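Local structure of type IV pilus biogenesis protein PilB (Streptococcus sanguinis, 7B7P) at residues G172-D177 with L282-P287; S190-L195 with E248-D253; T221-I226 with P258-R263; H375-G380 with T394-A399. The protein is a bimodular minor type IV pilin with a direct role in adhesion, whose von Willebrand factor A-like module carries a magnesium site. All coordinates share one frame; numbering follows the deposited sequence.

Contact 1 (G172-D177 with L282-P287)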
# COMPACT_ATOMS: atom_id res chain seq x y z
N GLY A 172 -9.93 -11.29 24.38
CA GLY A 172 -10.14 -10.74 25.71
C GLY A 172 -9.01 -9.84 26.18
O GLY A 172 -9.24 -8.89 26.93
N SER A 173 -7.78 -10.12 25.74
CA SER A 173 -6.65 -9.26 26.08
C SER A 173 -6.88 -7.80 25.67
O SER A 173 -6.23 -6.90 26.21
CB SER A 173 -5.37 -9.82 25.43
OG SER A 173 -5.40 -9.64 24.02
N MET A 174 -7.77 -7.55 24.71
CA MET A 174 -7.98 -6.19 24.24
C MET A 174 -8.75 -5.32 25.25
O MET A 174 -8.96 -4.13 24.98
CB MET A 174 -8.70 -6.20 22.89
CG MET A 174 -7.87 -6.75 21.76
SD MET A 174 -6.63 -5.61 21.17
CE MET A 174 -7.61 -4.53 20.13
N ASP A 175 -9.16 -5.87 26.39
CA ASP A 175 -9.69 -5.08 27.49
C ASP A 175 -8.62 -4.54 28.41
O ASP A 175 -8.92 -3.66 29.22
CB ASP A 175 -10.67 -5.90 28.34
CG ASP A 175 -12.09 -5.64 27.98
OD1 ASP A 175 -12.39 -4.55 27.40
OD2 ASP A 175 -12.91 -6.54 28.25
N TRP A 176 -7.40 -5.07 28.36
CA TRP A 176 -6.33 -4.55 29.19
C TRP A 176 -5.72 -3.31 28.55
O TRP A 176 -6.03 -2.96 27.41
CB TRP A 176 -5.25 -5.60 29.43
CG TRP A 176 -5.75 -6.95 29.71
CD1 TRP A 176 -6.89 -7.30 30.40
CD2 TRP A 176 -5.12 -8.18 29.34
NE1 TRP A 176 -7.01 -8.67 30.46
CE2 TRP A 176 -5.93 -9.23 29.82
CE3 TRP A 176 -3.95 -8.49 28.62
CZ2 TRP A 176 -5.61 -10.58 29.60
CZ3 TRP A 176 -3.63 -9.83 28.43
CH2 TRP A 176 -4.46 -10.85 28.92
N ASP A 177 -4.84 -2.64 29.29
CA ASP A 177 -4.14 -1.51 28.70
C ASP A 177 -2.95 -2.03 27.89
O ASP A 177 -2.64 -3.23 27.87
CB ASP A 177 -3.75 -0.48 29.77
CG ASP A 177 -2.55 -0.90 30.67
OD1 ASP A 177 -1.83 -1.91 30.42
OD2 ASP A 177 -2.33 -0.18 31.67
N LEU A 282 -4.97 -6.21 12.45
CA LEU A 282 -4.43 -5.76 13.72
C LEU A 282 -4.55 -6.89 14.73
O LEU A 282 -5.64 -7.43 14.91
CB LEU A 282 -5.18 -4.51 14.23
CG LEU A 282 -4.51 -3.94 15.47
CD1 LEU A 282 -4.47 -2.39 15.43
CD2 LEU A 282 -5.21 -4.44 16.72
N THR A 283 -3.46 -7.22 15.40
CA THR A 283 -3.50 -8.25 16.43
C THR A 283 -2.61 -7.84 17.59
O THR A 283 -1.63 -7.11 17.43
CB THR A 283 -3.09 -9.64 15.86
OG1 THR A 283 -3.20 -10.64 16.88
CG2 THR A 283 -1.68 -9.64 15.32
N ASP A 284 -2.99 -8.32 18.79
CA ASP A 284 -2.32 -7.96 20.03
C ASP A 284 -1.81 -9.18 20.79
O ASP A 284 -1.50 -9.08 21.98
CB ASP A 284 -3.26 -7.15 20.93
CG ASP A 284 -4.21 -8.05 21.76
OD1 ASP A 284 -4.62 -9.11 21.25
OD2 ASP A 284 -4.54 -7.68 22.92
N GLY A 285 -1.71 -10.34 20.14
CA GLY A 285 -1.37 -11.53 20.89
C GLY A 285 -0.78 -12.62 20.01
O GLY A 285 -0.85 -12.58 18.78
N ILE A 286 -0.20 -13.59 20.68
CA ILE A 286 0.35 -14.74 19.97
C ILE A 286 -0.79 -15.54 19.34
O ILE A 286 -1.78 -15.86 20.03
CB ILE A 286 1.15 -15.62 20.91
CG1 ILE A 286 2.21 -14.81 21.67
CG2 ILE A 286 1.74 -16.80 20.14
CD1 ILE A 286 2.70 -15.60 22.91
N PRO A 287 -0.70 -15.89 18.06
CA PRO A 287 -1.68 -16.80 17.47
C PRO A 287 -1.83 -18.08 18.27
O PRO A 287 -0.84 -18.74 18.62
CB PRO A 287 -1.10 -17.08 16.08
CG PRO A 287 -0.27 -15.89 15.77
CD PRO A 287 0.33 -15.47 17.10
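Ser173 OG faces the carboxylate of Asp284, standing between its own backbone N and carbonyl carbon (chi1 71°). The modelled 2.4 Å from Ser173 OG to Asp284 OD2 is too short for an ordinary hydrogen bond, so the detail of this bond is doubtful. The same OG is also hydrogen-bonded to Ser171 OG. Met174 follows, its chain bent at both chi2 and chi3 so that the thioether passes slantwise across the carboxylate: SD lies 3.4 Å from Asp284 OD2, and CG is near the same oxygen. Beyond the sulfur, Met174 CE reaches Leu282 CD2 at 4.2 Å, an apolar contact at the end of strand 276-283 that Leu195 of helix 191-209 helps to cover. Further on, Trp176 folds its ring back over the turn, with Ser173 CA 3.6 Å above the plane over the ring centre. Asp284 OD2 has a second partner in Arg191, whose salt bridge would help fix the carboxylate. Ser173 and Asp284 are both magnesium-binding residues, and a bound magnesium ion lies about 3 Å from the Ser173 side chain. Together with Asp169 and Ser171, Ser173 makes the Asp-x-Ser-x-Ser signature of a metal ion-dependent adhesion site (MIDAS).

Contact 2 (S190-L195 with E248-D253)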
# COMPACT_ATOMS: atom_id res chain seq x y z
N SER A 190 -8.28 1.06 27.57
CA SER A 190 -8.01 -0.28 27.05
C SER A 190 -7.47 -0.20 25.62
O SER A 190 -7.63 0.80 24.91
CB SER A 190 -9.29 -1.12 27.04
OG SER A 190 -10.08 -0.77 25.91
N ARG A 191 -6.82 -1.29 25.21
CA ARG A 191 -6.37 -1.40 23.82
C ARG A 191 -7.53 -1.18 22.87
O ARG A 191 -7.41 -0.46 21.88
CB ARG A 191 -5.72 -2.76 23.59
CG ARG A 191 -4.49 -3.00 24.43
CD ARG A 191 -4.03 -4.46 24.39
NE ARG A 191 -3.01 -4.72 25.39
CZ ARG A 191 -2.31 -5.84 25.47
NH1 ARG A 191 -2.52 -6.84 24.61
NH2 ARG A 191 -1.41 -5.98 26.43
N MET A 192 -8.68 -1.79 23.17
CA MET A 192 -9.85 -1.56 22.32
C MET A 192 -10.28 -0.10 22.31
O MET A 192 -10.62 0.44 21.25
CB MET A 192 -11.01 -2.46 22.75
CG MET A 192 -12.07 -2.52 21.66
SD MET A 192 -11.37 -3.12 20.08
CE MET A 192 -11.31 -4.87 20.51
N ASP A 193 -10.27 0.57 23.48
CA ASP A 193 -10.59 2.00 23.51
C ASP A 193 -9.69 2.76 22.55
O ASP A 193 -10.17 3.53 21.72
CB ASP A 193 -10.45 2.57 24.93
CG ASP A 193 -11.50 2.02 25.89
OD1 ASP A 193 -12.62 1.73 25.42
OD2 ASP A 193 -11.20 1.89 27.10
N ILE A 194 -8.38 2.50 22.62
CA ILE A 194 -7.47 3.24 21.76
C ILE A 194 -7.69 2.87 20.30
O ILE A 194 -7.65 3.73 19.41
CB ILE A 194 -6.01 3.00 22.22
CG1 ILE A 194 -5.85 3.42 23.67
CG2 ILE A 194 -5.03 3.75 21.33
CD1 ILE A 194 -4.49 3.17 24.23
N LEU A 195 -7.96 1.58 20.03
CA LEU A 195 -8.18 1.14 18.66
C LEU A 195 -9.42 1.80 18.05
O LEU A 195 -9.40 2.23 16.90
CB LEU A 195 -8.30 -0.38 18.61
CG LEU A 195 -8.51 -0.93 17.19
CD1 LEU A 195 -7.50 -0.34 16.17
CD2 LEU A 195 -8.47 -2.46 17.20
N GLU A 248 -21.49 -2.04 21.91
CA GLU A 248 -21.83 -3.46 21.83
C GLU A 248 -21.01 -4.18 20.78
O GLU A 248 -20.97 -5.42 20.78
CB GLU A 248 -23.34 -3.63 21.56
CG GLU A 248 -23.92 -2.68 20.52
CD GLU A 248 -24.79 -1.58 21.13
OE1 GLU A 248 -24.25 -0.74 21.90
OE2 GLU A 248 -26.01 -1.55 20.84
N ASN A 249 -20.34 -3.45 19.89
CA ASN A 249 -19.42 -3.99 18.90
C ASN A 249 -17.99 -4.01 19.43
O ASN A 249 -17.64 -3.31 20.39
CB ASN A 249 -19.48 -3.18 17.61
CG ASN A 249 -20.84 -3.23 16.96
OD1 ASN A 249 -21.61 -4.17 17.17
ND2 ASN A 249 -21.14 -2.22 16.14
N LEU A 250 -17.15 -4.82 18.78
CA LEU A 250 -15.73 -4.95 19.13
C LEU A 250 -15.54 -5.20 20.62
O LEU A 250 -14.61 -4.70 21.24
CB LEU A 250 -14.94 -3.72 18.71
CG LEU A 250 -14.95 -3.30 17.24
CD1 LEU A 250 -14.51 -1.84 17.16
CD2 LEU A 250 -14.03 -4.20 16.42
N ASN A 251 -16.44 -5.97 21.20
CA ASN A 251 -16.36 -6.23 22.63
C ASN A 251 -15.31 -7.31 22.89
O ASN A 251 -15.41 -8.41 22.33
CB ASN A 251 -17.71 -6.65 23.16
CG ASN A 251 -17.75 -6.69 24.65
OD1 ASN A 251 -17.91 -7.75 25.24
ND2 ASN A 251 -17.57 -5.53 25.27
N PRO A 252 -14.29 -7.04 23.71
CA PRO A 252 -13.18 -7.99 23.84
C PRO A 252 -13.62 -9.27 24.53
O PRO A 252 -14.26 -9.22 25.58
CB PRO A 252 -12.15 -7.23 24.68
CG PRO A 252 -12.46 -5.77 24.41
CD PRO A 252 -13.96 -5.72 24.29
N ASP A 253 -13.28 -10.41 23.91
CA ASP A 253 -13.60 -11.75 24.41
C ASP A 253 -13.03 -12.83 23.47
O ASP A 253 -13.07 -12.66 22.25
CB ASP A 253 -15.11 -11.93 24.55
CG ASP A 253 -15.48 -13.26 25.19
OD1 ASP A 253 -15.12 -13.48 26.37
OD2 ASP A 253 -16.14 -14.08 24.51
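The peptide group of Leu250 turns its carbonyl oxygen to Met192, and the puckered ring of Pro252 presents CG beside it. This proline corner lies 4.0 Å from Met192 CB and 4.2 Å from Met192 CE. Leu250 O is 3.4 Å from Met192 CG and equally 3.4 Å from Met192 CE. This double approach follows from the shape of the methionine, whose CG leaves anti to the backbone N (chi1 -164°) before the chain bends at chi2 and chi3, bringing the terminal methyl back to the same oxygen. Met192 SD meets Leu250 CB at 3.9 Å, the two side chains crossing at about a right angle. At the start of helix 191-209, Ser190 and Asp193 form a capping box: Asp193 N bonds to Ser190 OG at 2.8 Å, and Ser190 N returns a bond to Asp193 OD2 at 3.1 Å, on the anti side of the carboxylate and 32° out of its plane. Met174, from the metal-site loop, also packs on Met192. Between the two segments the contact is thus van der Waals, a bent thioether fitted against a proline corner and a carbonyl oxygen, while a polar tie between loop and helix comes from Asn249 O with Arg196.

Contact 3 (T221-I226 with P258-R263)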
# COMPACT_ATOMS: atom_id res chain seq x y z
N THR A 221 -11.76 -15.87 19.03
CA THR A 221 -11.86 -17.32 18.90
C THR A 221 -12.24 -17.71 17.48
O THR A 221 -11.74 -18.70 16.93
CB THR A 221 -12.87 -17.84 19.92
OG1 THR A 221 -12.37 -17.60 21.24
CG2 THR A 221 -13.11 -19.35 19.75
N SER A 222 -13.08 -16.91 16.85
CA SER A 222 -13.40 -17.06 15.45
C SER A 222 -13.84 -15.69 14.95
O SER A 222 -13.95 -14.74 15.72
CB SER A 222 -14.45 -18.16 15.25
OG SER A 222 -15.74 -17.66 15.48
N ALA A 223 -14.05 -15.59 13.65
CA ALA A 223 -14.23 -14.29 13.02
C ALA A 223 -15.72 -13.95 12.89
O ALA A 223 -16.58 -14.83 12.89
CB ALA A 223 -13.55 -14.26 11.63
N LYS A 224 -15.99 -12.65 12.77
CA LYS A 224 -17.34 -12.12 12.62
C LYS A 224 -17.27 -10.85 11.77
O LYS A 224 -16.32 -10.07 11.88
CB LYS A 224 -17.97 -11.83 13.99
CG LYS A 224 -19.28 -11.05 13.92
CD LYS A 224 -19.51 -10.11 15.12
CE LYS A 224 -21.02 -9.78 15.26
NZ LYS A 224 -21.33 -8.88 16.40
N TYR A 225 -18.28 -10.66 10.93
CA TYR A 225 -18.42 -9.40 10.22
C TYR A 225 -19.06 -8.38 11.17
O TYR A 225 -20.19 -8.57 11.62
CB TYR A 225 -19.27 -9.59 8.96
CG TYR A 225 -18.55 -10.27 7.82
CD1 TYR A 225 -17.50 -9.65 7.16
CD2 TYR A 225 -18.94 -11.54 7.39
CE1 TYR A 225 -16.84 -10.28 6.11
CE2 TYR A 225 -18.30 -12.17 6.35
CZ TYR A 225 -17.25 -11.55 5.71
OH TYR A 225 -16.61 -12.19 4.69
N ILE A 226 -18.33 -7.32 11.51
CA ILE A 226 -18.94 -6.22 12.24
C ILE A 226 -19.74 -5.37 11.28
O ILE A 226 -20.87 -4.96 11.58
CB ILE A 226 -17.89 -5.39 12.99
CG1 ILE A 226 -16.78 -6.28 13.57
CG2 ILE A 226 -18.54 -4.58 14.11
CD1 ILE A 226 -17.25 -7.17 14.70
N PRO A 258 -6.18 -15.50 13.92
CA PRO A 258 -6.02 -14.57 12.79
C PRO A 258 -6.34 -15.18 11.44
O PRO A 258 -6.85 -14.49 10.55
CB PRO A 258 -4.54 -14.15 12.90
CG PRO A 258 -3.87 -15.30 13.58
CD PRO A 258 -4.89 -15.88 14.53
N GLY A 259 -6.07 -16.48 11.25
CA GLY A 259 -6.47 -17.12 10.01
C GLY A 259 -7.94 -16.93 9.68
O GLY A 259 -8.30 -16.60 8.55
N ASP A 260 -8.82 -17.14 10.68
CA ASP A 260 -10.25 -16.99 10.37
C ASP A 260 -10.59 -15.54 10.07
O ASP A 260 -11.37 -15.25 9.15
CB ASP A 260 -11.12 -17.56 11.50
CG ASP A 260 -12.55 -17.93 11.02
OD1 ASP A 260 -12.76 -18.18 9.82
OD2 ASP A 260 -13.49 -17.94 11.84
N GLY A 261 -10.00 -14.59 10.82
CA GLY A 261 -10.24 -13.20 10.51
C GLY A 261 -9.81 -12.87 9.09
O GLY A 261 -10.53 -12.17 8.36
N LEU A 262 -8.65 -13.38 8.69
CA LEU A 262 -8.12 -13.12 7.36
C LEU A 262 -9.00 -13.75 6.29
O LEU A 262 -9.15 -13.19 5.19
CB LEU A 262 -6.68 -13.65 7.25
CG LEU A 262 -5.97 -13.32 5.93
CD1 LEU A 262 -5.69 -11.81 5.80
CD2 LEU A 262 -4.69 -14.12 5.78
N ARG A 263 -9.58 -14.91 6.59
CA ARG A 263 -10.49 -15.55 5.65
C ARG A 263 -11.69 -14.67 5.38
O ARG A 263 -12.05 -14.42 4.22
CB ARG A 263 -10.93 -16.93 6.19
CG ARG A 263 -11.95 -17.64 5.29
CD ARG A 263 -12.12 -19.10 5.70
NE ARG A 263 -12.73 -19.28 7.02
CZ ARG A 263 -13.66 -20.19 7.28
NH1 ARG A 263 -14.09 -20.99 6.30
NH2 ARG A 263 -14.18 -20.32 8.50
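The chain entering strand 223-225 passes close over the first turns of helix 258-270, with Ala223 CA and Gly261 CA 4.8 Å apart. The methyl of Ala223 points into the helix surface, its CB 3.7 Å from Gly261 CA and 3.4 Å from Asp260 O. Alongside it, Ala223 N donates to Asp260 OD2 at 3.0 Å; the bond is fairly straight (160°) but comes from above the carboxylate plane, 43° out of it. Ser222 CB leans on the same oxygen at 3.5 Å. In the von Willebrand factor A-like fold, this strand is the antiparallel neighbour of strand 212-219 in a sheet otherwise built largely of parallel pairs, and the helix is the one that leads into strand 276-283. Asp260 thus ties that antiparallel strand to a flanking helix. Its CG stands anti to the backbone N (chi1 -158°), and the two carboxylate oxygens divide the work: OD2 takes the strand, OD1 takes Arg263 one turn on. The arginine grips side-on, both nitrogens on one atom, with NE 3.0 Å and NH2 2.9 Å from Asp260 OD1, which lies almost in the guanidinium plane. Such a salt bridge would hold the carboxylate against rotation while it serves the strand. Asn257 bonds to both Thr221 O and Asp260 N just before the helix, and Tyr225 OH reaches Tyr264 O further along it.

Contact 4 (H375-G380 with T394-A399)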
# COMPACT_ATOMS: atom_id res chain seq x y z
N HIS A 375 6.38 -9.93 24.38
CA HIS A 375 6.19 -11.30 23.93
C HIS A 375 4.84 -11.51 23.27
O HIS A 375 4.66 -12.51 22.57
CB HIS A 375 6.38 -12.30 25.08
CG HIS A 375 5.19 -12.42 25.98
ND1 HIS A 375 5.10 -11.77 27.19
CD2 HIS A 375 4.02 -13.10 25.84
CE1 HIS A 375 3.94 -12.04 27.76
NE2 HIS A 375 3.27 -12.85 26.96
N GLU A 376 3.89 -10.58 23.46
CA GLU A 376 2.59 -10.75 22.84
C GLU A 376 2.64 -10.49 21.35
O GLU A 376 1.81 -11.02 20.60
CB GLU A 376 1.55 -9.84 23.50
CG GLU A 376 1.07 -10.35 24.84
CD GLU A 376 0.25 -9.30 25.61
OE1 GLU A 376 -0.22 -9.62 26.72
OE2 GLU A 376 0.06 -8.17 25.09
N ILE A 377 3.58 -9.69 20.88
CA ILE A 377 3.64 -9.43 19.46
C ILE A 377 4.90 -10.04 18.85
O ILE A 377 5.29 -9.68 17.75
CB ILE A 377 3.52 -7.93 19.16
CG1 ILE A 377 4.44 -7.13 20.08
CG2 ILE A 377 2.06 -7.49 19.31
CD1 ILE A 377 5.01 -5.90 19.42
N ALA A 378 5.53 -10.98 19.56
CA ALA A 378 6.76 -11.62 19.07
C ALA A 378 6.55 -12.52 17.85
O ALA A 378 7.53 -13.01 17.27
CB ALA A 378 7.42 -12.43 20.19
N TYR A 379 5.31 -12.77 17.42
CA TYR A 379 5.09 -13.53 16.19
C TYR A 379 4.39 -12.69 15.14
O TYR A 379 3.87 -13.23 14.17
CB TYR A 379 4.32 -14.81 16.50
CG TYR A 379 5.07 -15.64 17.47
CD1 TYR A 379 6.14 -16.43 17.05
CD2 TYR A 379 4.78 -15.59 18.82
CE1 TYR A 379 6.87 -17.18 17.96
CE2 TYR A 379 5.49 -16.30 19.74
CZ TYR A 379 6.53 -17.09 19.32
OH TYR A 379 7.20 -17.82 20.27
N GLY A 380 4.39 -11.36 15.32
CA GLY A 380 3.78 -10.50 14.32
C GLY A 380 4.46 -10.61 12.97
O GLY A 380 3.80 -10.83 11.95
N THR A 394 3.40 -7.90 1.57
CA THR A 394 3.06 -7.83 2.98
C THR A 394 4.01 -6.89 3.69
O THR A 394 5.14 -6.67 3.26
CB THR A 394 3.12 -9.19 3.67
OG1 THR A 394 4.48 -9.65 3.68
CG2 THR A 394 2.22 -10.21 2.96
N LYS A 395 3.54 -6.35 4.81
CA LYS A 395 4.34 -5.42 5.60
C LYS A 395 3.92 -5.54 7.05
O LYS A 395 2.75 -5.32 7.38
CB LYS A 395 4.17 -3.99 5.08
CG LYS A 395 5.00 -2.95 5.80
CD LYS A 395 4.37 -1.56 5.55
CE LYS A 395 4.90 -0.48 6.49
NZ LYS A 395 6.38 -0.50 6.57
N TYR A 396 4.88 -5.85 7.92
CA TYR A 396 4.64 -5.89 9.35
C TYR A 396 5.15 -4.63 10.04
O TYR A 396 6.25 -4.15 9.75
CB TYR A 396 5.30 -7.12 9.97
CG TYR A 396 5.13 -7.11 11.46
CD1 TYR A 396 3.86 -7.23 12.03
CD2 TYR A 396 6.23 -6.91 12.31
CE1 TYR A 396 3.69 -7.18 13.41
CE2 TYR A 396 6.06 -6.88 13.69
CZ TYR A 396 4.79 -7.02 14.23
OH TYR A 396 4.60 -6.97 15.59
N VAL A 397 4.37 -4.11 10.98
CA VAL A 397 4.74 -2.97 11.80
C VAL A 397 4.25 -3.24 13.22
O VAL A 397 3.12 -3.69 13.42
CB VAL A 397 4.13 -1.65 11.27
CG1 VAL A 397 4.34 -0.51 12.26
CG2 VAL A 397 4.74 -1.27 9.93
N SER A 398 5.10 -2.95 14.22
CA SER A 398 4.67 -3.00 15.61
C SER A 398 4.39 -1.59 16.12
O SER A 398 5.14 -0.66 15.83
CB SER A 398 5.70 -3.68 16.51
OG SER A 398 7.00 -3.20 16.24
N ALA A 399 3.28 -1.45 16.83
CA ALA A 399 2.85 -0.20 17.43
C ALA A 399 2.73 -0.47 18.92
O ALA A 399 1.78 -1.12 19.36
CB ALA A 399 1.52 0.29 16.85
O HOH W 1 6.90 -7.46 17.12
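The loop that follows strand 364-370 and leads into helix 380-388 closes here over strand 393-399, where the backbone of Gly380 lies over one face of the Tyr396 ring. Gly380 C sits 3.5 Å above that face, displaced toward the rim, and Gly380 CA comes to 3.4 Å from Tyr396 CE1. With no side chain on Gly380, backbone and ring can approach this closely. Ser398 N lies over the opposite face of the Tyr396 ring, near the rim and 4.0 Å above the plane. A chi1 of 176°, with CG anti to the backbone N, sends the ring out from the sheet to reach the loop. Strands 364-370 and 393-399 are parallel neighbours joined through helix 380-388, so the contact lies within a beta-alpha-beta unit of the Rossmann-like sheet. The loop itself makes a type I turn from Ile377 to Gly380, closed by Gly380 N to Ile377 O at 3.1 Å. That carbonyl also accepts from a water at 2.8 Å, and the water is hydrogen-bonded to Tyr396 OH, again at 2.8 Å, bridging turn and phenol. Ile377 crosses the tyrosine at about a right angle and carries its CD1 on to Ser398 CB, 3.7 Å away. Next to Ile377, Glu376 forms a salt bridge with Arg191.

In the fold
All four contacts lie in the von Willebrand factor A-like module. Along the chain, contacts 2 and 3 are nested within the loop closed by contact 1 and cross each other, while contact 4 opens after contact 1 has closed. Contact 1 holds the metal site; the centres of contacts 2, 4 and 3 lie about 10, 12 and 14 Å from its centre. Contacts 1, 3 and 4 reach the same mixed sheet, and helix 191-209 brings in contact 2. Arg191 joins contacts 1, 2 and 4 through salt bridges to Asp284 and Glu376, so the metal-site loop, the start of helix 191-209 and the loop before helix 380-388 meet at one arginine. Contacts 3 and 4 do not touch.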